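PDB 2BK9: Cg9734-pa from Drosophila melanogaster, which binds heme in a globin fold, its iron held by the protein on both sides, and probably binds and carries oxygen, perhaps with some peroxidase activity. Local coordinates for residues G111-L114 against D115-A119; R99-S102 against K103-N107; S121-E125 against S126-T130; A132-V135 against D136-A140. The protein carries 1 engineered substitution. All blocks are in the same frame, centred on the assembly; numbering follows the deposited sequence.

Contact 1. Residues G111-L114 against D115-A119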
loop_
_atom_site.group_PDB
_atom_site.type_symbol
_atom_site.label_atom_id
_atom_site.label_comp_id
_atom_site.label_asym_id
_atom_site.label_seq_id
_atom_site.Cartn_x
_atom_site.Cartn_y
_atom_site.Cartn_z
ATOM N N GLY A 111 -4.990 4.855 -4.846
ATOM C CA GLY A 111 -4.800 6.205 -5.260
ATOM C C GLY A 111 -4.146 7.039 -4.196
ATOM O O GLY A 111 -3.348 7.914 -4.477
ATOM N N VAL A 112 -4.437 6.738 -2.942
ATOM C CA VAL A 112 -3.854 7.468 -1.814
ATOM C C VAL A 112 -2.388 7.135 -1.663
ATOM O O VAL A 112 -1.582 8.034 -1.444
ATOM C CB VAL A 112 -4.621 7.138 -0.567
ATOM C CG1 VAL A 112 -3.851 7.510 0.646
ATOM C CG2 VAL A 112 -6.050 7.730 -0.606
ATOM N N ILE A 113 -2.000 5.877 -1.814
ATOM C CA ILE A 113 -0.576 5.513 -1.767
ATOM C C ILE A 113 0.191 6.266 -2.837
ATOM O O ILE A 113 1.234 6.858 -2.582
ATOM C CB ILE A 113 -0.410 3.988 -1.961
ATOM C CG1 ILE A 113 -0.952 3.248 -0.735
ATOM C CG2 ILE A 113 1.050 3.635 -2.211
ATOM C CD1 ILE A 113 -1.076 1.766 -0.984
ATOM N N LEU A 114 -0.313 6.244 -4.063
ATOM C CA LEU A 114 0.387 6.918 -5.149
ATOM C C LEU A 114 0.457 8.426 -4.922
ATOM O O LEU A 114 1.487 9.042 -5.197
ATOM C CB LEU A 114 -0.268 6.565 -6.482
ATOM C CG LEU A 114 0.009 5.114 -6.931
ATOM C CD1 LEU A 114 -0.932 4.734 -8.052
ATOM C CD2 LEU A 114 1.451 4.914 -7.341
ATOM N N ASP A 115 -0.594 9.004 -4.362
ATOM C CA ASP A 115 -0.600 10.405 -4.036
ATOM C C ASP A 115 0.494 10.738 -2.999
ATOM O O ASP A 115 1.236 11.705 -3.142
ATOM C CB ASP A 115 -1.980 10.773 -3.513
ATOM C CG ASP A 115 -2.100 12.161 -3.148
ATOM O OD1 ASP A 115 -2.254 12.972 -4.091
ATOM O OD2 ASP A 115 -2.004 12.556 -1.949
ATOM N N VAL A 116 0.567 9.944 -1.941
ATOM C CA VAL A 116 1.521 10.199 -0.887
ATOM C C VAL A 116 2.948 10.077 -1.416
ATOM O O VAL A 116 3.793 10.906 -1.120
ATOM C CB VAL A 116 1.271 9.291 0.300
ATOM C CG1 VAL A 116 2.464 9.303 1.285
ATOM C CG2 VAL A 116 -0.014 9.683 1.010
ATOM N N LEU A 117 3.246 9.032 -2.178
ATOM C CA LEU A 117 4.584 8.800 -2.688
ATOM C C LEU A 117 4.993 9.875 -3.690
ATOM O O LEU A 117 6.150 10.316 -3.701
ATOM C CB LEU A 117 4.707 7.432 -3.279
ATOM C CG LEU A 117 4.481 6.310 -2.248
ATOM C CD1 LEU A 117 4.638 4.966 -2.950
ATOM C CD2 LEU A 117 5.375 6.373 -1.007
ATOM N N THR A 118 4.043 10.293 -4.530
ATOM C CA THR A 118 4.313 11.312 -5.500
ATOM C C THR A 118 4.769 12.588 -4.806
ATOM O O THR A 118 5.739 13.216 -5.220
ATOM C CB THR A 118 3.074 11.518 -6.391
ATOM O OG1 THR A 118 2.900 10.335 -7.182
ATOM C CG2 THR A 118 3.277 12.662 -7.363
ATOM N N ALA A 119 4.077 12.967 -3.745
ATOM C CA ALA A 119 4.458 14.147 -2.995
ATOM C C ALA A 119 5.752 13.925 -2.247
ATOM O O ALA A 119 6.645 14.761 -2.282
ATOM C CB ALA A 119 3.338 14.561 -2.077
#
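Leu114 and Thr118 meet one turn apart in helix 103-120, the G helix of the globin fold, and the carbonyl of Leu114 ties them together. Leu114 O accepts twice from the same residue: from Thr118 N at 2.9 Å, the ordinary i to i+4 helix bond, and from the hydroxyl Thr118 OG1 at 2.8 Å. The two donors reach the oxygen from opposite faces of its carbonyl plane. The hydroxyl gets there because OG1 stands opposite Thr118's own carbonyl carbon (chi1 -68°), which folds it back onto the preceding turn. A valine in place of Thr118 would probably cost Leu114 O its second donor while leaving the backbone bond intact. The side chain of Leu114 packs on Trp131 and Val135 of helix 125-143, an apolar interface that suits leucine.

Asp115, on an exposed flank, lays its CB against Gly111 O at 3.3 Å, next to the bond from Asp115 N to that same oxygen. Its carboxylate is carried off the helix, with CG anti to the backbone N (chi1 180°), and OD2 is hydrogen-bonded to Gln30 of helix 20-34. Ile113 lies on the buried face, where its side chain comes within about 4 Å of the heme and also touches Ile27. Leu117 N donates to Ile113 O over 3.0 Å, and the side chains of the same two residues run side by side in the same direction, methyl CG2 of Ile113 lying 3.9 Å from CD1 of Leu117.

Contact 2. Residues R99-S102 against K103-N107. With HEM (protoporphyrin IX containing Fe), chain B.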
loop_
_atom_site.group_PDB
_atom_site.type_symbol
_atom_site.label_atom_id
_atom_site.label_comp_id
_atom_site.label_asym_id
_atom_site.label_seq_id
_atom_site.Cartn_x
_atom_site.Cartn_y
_atom_site.Cartn_z
ATOM N N ARG A 99 -12.046 -9.649 6.790
ATOM C CA ARG A 99 -12.482 -8.297 7.000
ATOM C C ARG A 99 -13.235 -7.735 5.794
ATOM O O ARG A 99 -13.550 -6.566 5.766
ATOM C CB ARG A 99 -11.282 -7.397 7.310
ATOM C CG ARG A 99 -10.615 -7.721 8.592
ATOM C CD ARG A 99 -11.529 -7.413 9.799
ATOM N NE ARG A 99 -10.797 -7.703 11.034
ATOM C CZ ARG A 99 -10.520 -8.921 11.498
ATOM N NH1 ARG A 99 -11.076 -9.997 10.964
ATOM N NH2 ARG A 99 -9.728 -9.081 12.537
ATOM N N THR A 100 -13.535 -8.564 4.797
ATOM C CA THR A 100 -14.240 -8.193 3.581
ATOM C C THR A 100 -13.806 -6.827 3.078
ATOM O O THR A 100 -14.634 -5.924 2.901
ATOM C CB THR A 100 -15.764 -8.308 3.725
ATOM O OG1 THR A 100 -16.221 -7.599 4.876
ATOM C CG2 THR A 100 -16.205 -9.765 3.808
ATOM N N VAL A 101 -12.515 -6.701 2.807
ATOM C CA VAL A 101 -11.940 -5.538 2.167
ATOM C C VAL A 101 -12.176 -5.653 0.661
ATOM O O VAL A 101 -11.630 -6.553 0.008
ATOM C CB VAL A 101 -10.455 -5.369 2.505
ATOM C CG1 VAL A 101 -9.863 -4.210 1.756
ATOM C CG2 VAL A 101 -10.284 -5.228 4.003
ATOM N N SER A 102 -13.026 -4.795 0.131
ATOM C CA SER A 102 -13.484 -4.915 -1.227
ATOM C C SER A 102 -12.430 -4.444 -2.204
ATOM O O SER A 102 -11.496 -3.719 -1.856
ATOM C CB SER A 102 -14.717 -4.107 -1.420
ATOM O OG SER A 102 -14.413 -2.733 -1.307
ATOM N N LYS A 103 -12.636 -4.767 -3.481
ATOM C CA LYS A 103 -11.770 -4.204 -4.483
ATOM C C LYS A 103 -11.869 -2.670 -4.532
ATOM O O LYS A 103 -10.863 -2.011 -4.729
ATOM C CB LYS A 103 -12.037 -4.831 -5.857
ATOM C CG LYS A 103 -11.578 -6.295 -5.847
ATOM C CD LYS A 103 -11.684 -6.985 -7.186
ATOM C CE LYS A 103 -11.114 -8.396 -7.078
ATOM N NZ LYS A 103 -11.116 -9.205 -8.293
ATOM N N GLU A 104 -13.072 -2.122 -4.315
ATOM C CA GLU A 104 -13.198 -0.695 -4.207
ATOM C C GLU A 104 -12.340 -0.122 -3.077
ATOM O O GLU A 104 -11.666 0.883 -3.287
ATOM C CB GLU A 104 -14.678 -0.305 -4.010
ATOM C CG GLU A 104 -14.834 1.204 -3.957
ATOM C CD GLU A 104 -16.170 1.709 -3.542
ATOM O OE1 GLU A 104 -16.499 2.869 -3.882
ATOM O OE2 GLU A 104 -16.909 0.945 -2.896
ATOM N N SER A 105 -12.372 -0.765 -1.913
ATOM C CA SER A 105 -11.550 -0.315 -0.808
ATOM C C SER A 105 -10.067 -0.352 -1.150
ATOM O O SER A 105 -9.336 0.603 -0.891
ATOM C CB SER A 105 -11.844 -1.193 0.399
ATOM O OG SER A 105 -11.098 -0.851 1.514
ATOM N N TYR A 106 -9.571 -1.447 -1.718
ATOM C CA TYR A 106 -8.211 -1.492 -2.188
ATOM C C TYR A 106 -7.921 -0.368 -3.191
ATOM O O TYR A 106 -6.870 0.276 -3.116
ATOM C CB TYR A 106 -7.854 -2.821 -2.812
ATOM C CG TYR A 106 -7.528 -3.916 -1.822
ATOM C CD1 TYR A 106 -6.362 -3.895 -1.078
ATOM C CD2 TYR A 106 -8.380 -5.001 -1.681
ATOM C CE1 TYR A 106 -6.018 -4.902 -0.222
ATOM C CE2 TYR A 106 -8.040 -6.036 -0.826
ATOM C CZ TYR A 106 -6.851 -6.002 -0.118
ATOM O OH TYR A 106 -6.484 -7.023 0.700
ATOM N N ASN A 107 -8.812 -0.135 -4.138
ATOM C CA ASN A 107 -8.595 0.906 -5.144
ATOM C C ASN A 107 -8.605 2.298 -4.514
ATOM O O ASN A 107 -7.846 3.172 -4.943
ATOM C CB ASN A 107 -9.590 0.766 -6.279
ATOM C CG ASN A 107 -9.239 -0.359 -7.204
ATOM O OD1 ASN A 107 -8.063 -0.680 -7.407
ATOM N ND2 ASN A 107 -10.271 -1.005 -7.773
HETATM C CHA HEM B . -4.702 -6.111 8.843
HETATM C CHB HEM B . -1.450 -5.126 5.440
HETATM C CHC HEM B . -4.809 -2.711 3.078
HETATM C CHD HEM B . -7.903 -3.297 6.660
HETATM C C1A HEM B . -3.563 -6.104 8.083
HETATM C C2A HEM B . -2.377 -6.925 8.334
HETATM C C3A HEM B . -1.456 -6.677 7.376
HETATM C C4A HEM B . -2.043 -5.669 6.541
HETATM C CMA HEM B . -0.046 -7.254 7.140
HETATM C CAA HEM B . -2.264 -7.908 9.505
HETATM C CBA HEM B . -3.046 -9.189 9.215
HETATM C CGA HEM B . -2.981 -10.026 10.466
HETATM O O1A HEM B . -3.751 -9.755 11.435
HETATM O O2A HEM B . -2.173 -10.968 10.495
HETATM C C1B HEM B . -2.063 -4.323 4.508
HETATM C C2B HEM B . -1.457 -3.922 3.270
HETATM C C3B HEM B . -2.409 -3.241 2.604
HETATM C C4B HEM B . -3.612 -3.264 3.379
HETATM C CMB HEM B . -0.038 -4.221 2.876
HETATM C CAB HEM B . -2.347 -2.667 1.241
HETATM C CBB HEM B . -1.274 -2.154 0.669
HETATM C C1C HEM B . -5.950 -2.652 3.817
HETATM C C2C HEM B . -7.212 -2.028 3.436
HETATM C C3C HEM B . -8.060 -2.133 4.459
HETATM C C4C HEM B . -7.373 -2.863 5.492
HETATM C CMC HEM B . -7.468 -1.391 2.072
HETATM C CAC HEM B . -9.463 -1.588 4.474
HETATM C CBC HEM B . -10.158 -1.192 5.519
HETATM C C1D HEM B . -7.317 -4.093 7.588
HETATM C C2D HEM B . -7.949 -4.600 8.731
HETATM C C3D HEM B . -7.004 -5.427 9.398
HETATM C C4D HEM B . -5.829 -5.388 8.569
HETATM C CMD HEM B . -9.356 -4.271 9.199
HETATM C CAD HEM B . -7.244 -6.186 10.676
HETATM C CBD HEM B . -7.038 -5.324 11.883
HETATM C CGD HEM B . -7.293 -6.031 13.177
HETATM O O1D HEM B . -7.305 -5.366 14.239
HETATM O O2D HEM B . -7.481 -7.276 13.163
HETATM N NA HEM B . -3.341 -5.372 6.964
HETATM N NB HEM B . -3.399 -3.908 4.569
HETATM N NC HEM B . -6.080 -3.162 5.083
HETATM N ND HEM B . -6.035 -4.589 7.493
HETATM FE FE HEM B . -4.699 -4.246 6.061
#
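The FG corner of the globin fold, which joins helix 81-96 to helix 103-120 beside the heme, closes where Val101 and Ser102 meet Ser105 and Tyr106. Val101 touches both the Tyr106 ring and the porphyrin with its two methyls: CG1 lies over one face of the Tyr106 ring, 3.9 Å from the centroid and only 20° off the normal, a CH-pi contact displaced toward the rim. The other methyl, Val101 CG2, rests 3.8 Å from heme C3C, so a compact branched side chain serves two flat neighbours at once. Tyr106 in turn flanks His96, an axial ligand of the heme iron.

At Ser102, the next residue, helix 103-120 begins with a classic N-cap. Ser102 OG accepts from Ser105 N at 2.9 Å, giving an acceptor to an amide of the first turn; OG sits between its own backbone N and carbonyl carbon (chi1 67°), facing into that turn. Ser102 O takes the first i to i+4 bond, from Tyr106 N at 3.0 Å. The small Ser105 sits beside the porphyrin rim: its OG is 3.5 Å from the vinyl carbon CAC of the heme and is hydrogen-bonded to Asn38.

Further back along the corner, the Arg99 chain bends at chi2 and runs past the heme edge, CG lying 3.7 Å from methyl CMD. At its end Arg99 NH2 donates to propionate oxygen O2D at 2.9 Å, with the acceptor near the guanidinium plane and a bent N-H...O angle of 140°.

Contact 3. Residues S121-E125 against S126-T130. Engineered in segment 121-125: Ser121 (natural residue Cys).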
loop_
_atom_site.group_PDB
_atom_site.type_symbol
_atom_site.label_atom_id
_atom_site.label_comp_id
_atom_site.label_asym_id
_atom_site.label_seq_id
_atom_site.Cartn_x
_atom_site.Cartn_y
_atom_site.Cartn_z
ATOM N N SER A 121 8.359 12.007 -2.618
ATOM C CA SER A 121 9.584 11.923 -3.404
ATOM C C SER A 121 9.593 12.872 -4.577
ATOM O O SER A 121 10.487 12.792 -5.426
ATOM C CB SER A 121 9.814 10.501 -3.842
ATOM O OG SER A 121 10.021 9.706 -2.714
ATOM N N SER A 122 8.623 13.771 -4.650
ATOM C CA SER A 122 8.543 14.746 -5.735
ATOM C C SER A 122 8.657 14.077 -7.081
ATOM O O SER A 122 9.476 14.452 -7.916
ATOM C CB SER A 122 9.567 15.846 -5.572
ATOM O OG SER A 122 9.408 16.527 -4.316
ATOM N N LEU A 123 7.800 13.084 -7.313
ATOM C CA LEU A 123 7.848 12.304 -8.538
ATOM C C LEU A 123 7.267 13.102 -9.682
ATOM O O LEU A 123 6.182 13.632 -9.562
ATOM C CB LEU A 123 7.069 11.022 -8.395
ATOM C CG LEU A 123 7.479 10.073 -7.273
ATOM C CD1 LEU A 123 6.553 8.883 -7.254
ATOM C CD2 LEU A 123 8.907 9.629 -7.371
ATOM N N ASP A 124 7.977 13.140 -10.803
ATOM C CA ASP A 124 7.412 13.689 -12.025
ATOM C C ASP A 124 6.437 12.673 -12.630
ATOM O O ASP A 124 6.271 11.592 -12.096
ATOM C CB ASP A 124 8.488 14.178 -12.992
ATOM C CG ASP A 124 9.295 13.086 -13.619
ATOM O OD1 ASP A 124 8.830 11.944 -13.724
ATOM O OD2 ASP A 124 10.445 13.372 -14.060
ATOM N N GLU A 125 5.778 13.053 -13.722
ATOM C CA GLU A 125 4.755 12.167 -14.242
ATOM C C GLU A 125 5.307 10.828 -14.653
ATOM O O GLU A 125 4.664 9.814 -14.443
ATOM C CB GLU A 125 4.040 12.794 -15.416
ATOM C CG GLU A 125 3.059 13.849 -15.074
ATOM C CD GLU A 125 2.368 14.391 -16.329
ATOM O OE1 GLU A 125 2.977 14.519 -17.424
ATOM O OE2 GLU A 125 1.203 14.777 -16.162
ATOM N N SER A 126 6.478 10.807 -15.285
ATOM C CA SER A 126 7.065 9.554 -15.735
ATOM C C SER A 126 7.438 8.677 -14.547
ATOM O O SER A 126 7.251 7.471 -14.587
ATOM C CB SER A 126 8.304 9.836 -16.561
ATOM O OG SER A 126 7.987 10.477 -17.782
ATOM N N GLN A 127 8.008 9.287 -13.514
ATOM C CA GLN A 127 8.397 8.548 -12.306
ATOM C C GLN A 127 7.179 8.012 -11.582
ATOM O O GLN A 127 7.170 6.888 -11.113
ATOM C CB GLN A 127 9.251 9.473 -11.444
ATOM C CG GLN A 127 10.498 9.974 -12.172
ATOM C CD GLN A 127 11.249 11.024 -11.413
ATOM O OE1 GLN A 127 10.645 11.796 -10.661
ATOM N NE2 GLN A 127 12.572 11.042 -11.558
ATOM N N ALA A 128 6.132 8.819 -11.511
ATOM C CA ALA A 128 4.874 8.376 -10.902
ATOM C C ALA A 128 4.289 7.217 -11.692
ATOM O O ALA A 128 3.739 6.281 -11.112
ATOM C CB ALA A 128 3.892 9.497 -10.802
ATOM N N ALA A 129 4.399 7.241 -13.032
ATOM C CA ALA A 129 3.924 6.159 -13.839
ATOM C C ALA A 129 4.674 4.871 -13.570
ATOM O O ALA A 129 4.073 3.796 -13.556
ATOM C CB ALA A 129 3.995 6.527 -15.307
ATOM N N THR A 130 5.964 4.956 -13.325
ATOM C CA THR A 130 6.743 3.767 -13.000
ATOM C C THR A 130 6.232 3.155 -11.690
ATOM O O THR A 130 6.059 1.958 -11.595
ATOM C CB THR A 130 8.226 4.131 -12.908
ATOM O OG1 THR A 130 8.639 4.639 -14.191
ATOM C CG2 THR A 130 9.078 2.963 -12.533
HETATM O O HOH W 1 11.756 11.738 -8.110
#
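Having ended helix 103-120 with a positive phi of 51° at Ser122, the chain turns at once into helix 125-143, where the CA atoms of Asp124 and Gln127 come within 5.2 Å of each other. Asp124 stands just before the new helix. Its CG is placed between its own backbone N and carbonyl carbon (chi1 70°), which swings the carboxylate over the first turn, and OD1 accepts from Gln127 N at 2.8 Å, met nearly along the C-O axis. A carboxylate suits this end of a helix, since the amides of the first turn and the helix dipole would probably stabilise its negative charge.

Gln127 answers in the other direction, at least in the one of its two conformers described here: its OE1 accepts from Asp124 N at 3.0 Å, in an almost straight bond. The amide and the carboxylate are then stacked with their planes 30° apart. A water adds a second donor, giving one hydrogen to Gln127 OE1 and another to Ser121 O, and so spans the turn. Ser121 is an engineered substitution for cysteine; its OG is bonded to Thr12 O of helix 3-17.

On the inner side Leu123 supplies the apolar plug. Its CB lies 4.3 Å from Ala128 CB, and the side chain packs on Thr118 and Thr12; the small Ala128 also packs on Thr118 of helix 103-120.

The reciprocal bonds of Asp124 and Gln127 make a capping box, which follows directly on the Schellman motif with Ser122 as C-prime residue: a tight GH corner in a globin.

Contact 4. Residues A132-V135 against D136-A140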
loop_
_atom_site.group_PDB
_atom_site.type_symbol
_atom_site.label_atom_id
_atom_site.label_comp_id
_atom_site.label_asym_id
_atom_site.label_seq_id
_atom_site.Cartn_x
_atom_site.Cartn_y
_atom_site.Cartn_z
ATOM N N ALA A 132 3.205 3.552 -10.482
ATOM C CA ALA A 132 1.888 3.006 -10.741
ATOM C C ALA A 132 1.984 1.639 -11.402
ATOM O O ALA A 132 1.110 0.798 -11.158
ATOM C CB ALA A 132 1.062 3.938 -11.566
ATOM N N LYS A 133 3.004 1.404 -12.221
ATOM C CA LYS A 133 3.199 0.071 -12.795
ATOM C C LYS A 133 3.482 -0.979 -11.720
ATOM O O LYS A 133 2.941 -2.096 -11.786
ATOM C CB LYS A 133 4.343 0.146 -13.773
ATOM C CG LYS A 133 4.615 -1.069 -14.567
ATOM C CD LYS A 133 5.517 -0.817 -15.763
ATOM C CE LYS A 133 6.284 0.450 -15.839
ATOM N NZ LYS A 133 5.809 1.452 -16.835
ATOM N N LEU A 134 4.301 -0.645 -10.736
ATOM C CA LEU A 134 4.553 -1.546 -9.638
ATOM C C LEU A 134 3.277 -1.809 -8.851
ATOM O O LEU A 134 2.930 -2.941 -8.550
ATOM C CB LEU A 134 5.620 -0.992 -8.685
ATOM C CG LEU A 134 5.831 -1.788 -7.392
ATOM C CD1 LEU A 134 6.313 -3.186 -7.681
ATOM C CD2 LEU A 134 6.800 -1.050 -6.497
ATOM N N VAL A 135 2.575 -0.742 -8.496
ATOM C CA VAL A 135 1.381 -0.902 -7.725
ATOM C C VAL A 135 0.309 -1.682 -8.486
ATOM O O VAL A 135 -0.388 -2.529 -7.899
ATOM C CB VAL A 135 0.876 0.470 -7.211
ATOM C CG1 VAL A 135 -0.425 0.339 -6.478
ATOM C CG2 VAL A 135 1.901 1.087 -6.292
ATOM N N ASP A 136 0.145 -1.410 -9.767
ATOM C CA ASP A 136 -0.809 -2.175 -10.541
ATOM C C ASP A 136 -0.451 -3.637 -10.595
ATOM O O ASP A 136 -1.327 -4.507 -10.559
ATOM C CB ASP A 136 -0.890 -1.626 -11.955
ATOM C CG ASP A 136 -1.600 -0.332 -12.041
ATOM O OD1 ASP A 136 -2.297 0.059 -11.072
ATOM O OD2 ASP A 136 -1.489 0.359 -13.067
ATOM N N HIS A 137 0.829 -3.964 -10.677
ATOM C CA HIS A 137 1.261 -5.348 -10.650
ATOM C C HIS A 137 0.850 -6.030 -9.393
ATOM O O HIS A 137 0.267 -7.124 -9.395
ATOM C CB HIS A 137 2.762 -5.473 -10.877
ATOM C CG HIS A 137 3.221 -6.882 -10.937
ATOM N ND1 HIS A 137 3.121 -7.636 -12.079
ATOM C CD2 HIS A 137 3.655 -7.714 -9.966
ATOM C CE1 HIS A 137 3.566 -8.853 -11.826
ATOM N NE2 HIS A 137 3.879 -8.938 -10.545
ATOM N N VAL A 138 1.146 -5.395 -8.261
ATOM C CA VAL A 138 0.812 -6.050 -7.013
ATOM C C VAL A 138 -0.705 -6.136 -6.804
ATOM O O VAL A 138 -1.189 -7.095 -6.246
ATOM C CB VAL A 138 1.601 -5.526 -5.787
ATOM C CG1 VAL A 138 3.080 -5.585 -6.063
ATOM C CG2 VAL A 138 1.203 -4.205 -5.427
ATOM N N TYR A 139 -1.438 -5.152 -7.286
ATOM C CA TYR A 139 -2.919 -5.207 -7.235
ATOM C C TYR A 139 -3.464 -6.335 -8.089
ATOM O O TYR A 139 -4.485 -6.943 -7.717
ATOM C CB TYR A 139 -3.527 -3.869 -7.635
ATOM C CG TYR A 139 -3.745 -2.993 -6.446
ATOM C CD1 TYR A 139 -2.752 -2.746 -5.489
ATOM C CD2 TYR A 139 -4.966 -2.406 -6.219
ATOM C CE1 TYR A 139 -2.947 -1.968 -4.377
ATOM C CE2 TYR A 139 -5.170 -1.607 -5.064
ATOM C CZ TYR A 139 -4.166 -1.448 -4.138
ATOM O OH TYR A 139 -4.337 -0.690 -3.006
ATOM N N ALA A 140 -2.826 -6.639 -9.219
ATOM C CA ALA A 140 -3.221 -7.817 -10.007
ATOM C C ALA A 140 -3.143 -9.067 -9.149
ATOM O O ALA A 140 -4.012 -9.922 -9.228
#
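Ala132 O accepts from Asp136 N at 2.8 Å, the shortest of the four i to i+4 bonds that cross from 132-135 to 136-140 in helix 125-143, the H helix of the globin fold. The same oxygen has the Asp136 side chain folded against it: with CG opposite Asp136's own carbonyl carbon (chi1 -73°), that CG lies 3.1 Å from Ala132 O. Neither carboxylate oxygen bonds to Ala132 O, since all three are acceptors; OD1 instead forms a salt bridge with Lys110 of helix 103-120.

Leu134 and Val138 form an apolar pair one turn apart, CD1 to CG1 at 4.3 Å, and Val138 goes on to touch Trp89 of helix 81-96. Val135 and Tyr139 line the face toward helix 103-120. Tyrosine fits there because its ring packs in the interior, against Val135 and Phe143, while OH reaches a polar target, the carbonyl Tyr106 O. A phenylalanine at Tyr139 would probably keep the packing but break this link between the two helices. The Val135 and Tyr139 side chains point the same way, with CG1 of Val135 4.0 Å from CD1 of Tyr139.

In the fold
Contacts 1 and 4 are turns in the bodies of helices 103-120 and 125-143, each with one face buried, and they rely mostly on regular backbone bonds and apolar pairs; Leu114 CD2 meets Val135 CG2 between them. Contacts 2 and 3 guard the starts of the same two helices, where side chains accept from amides of the first turn: a serine N-cap beside the heme, an aspartate capping box out on the surface. Contact 2 alone brings a heme-binding arginine, whereas contact 3 is the most solvent-exposed. Tyr139 OH to Tyr106 O joins contacts 4 and 2 and so the two helices, while Leu123 N to Thr118 O, between contacts 3 and 1, closes the end of helix 103-120.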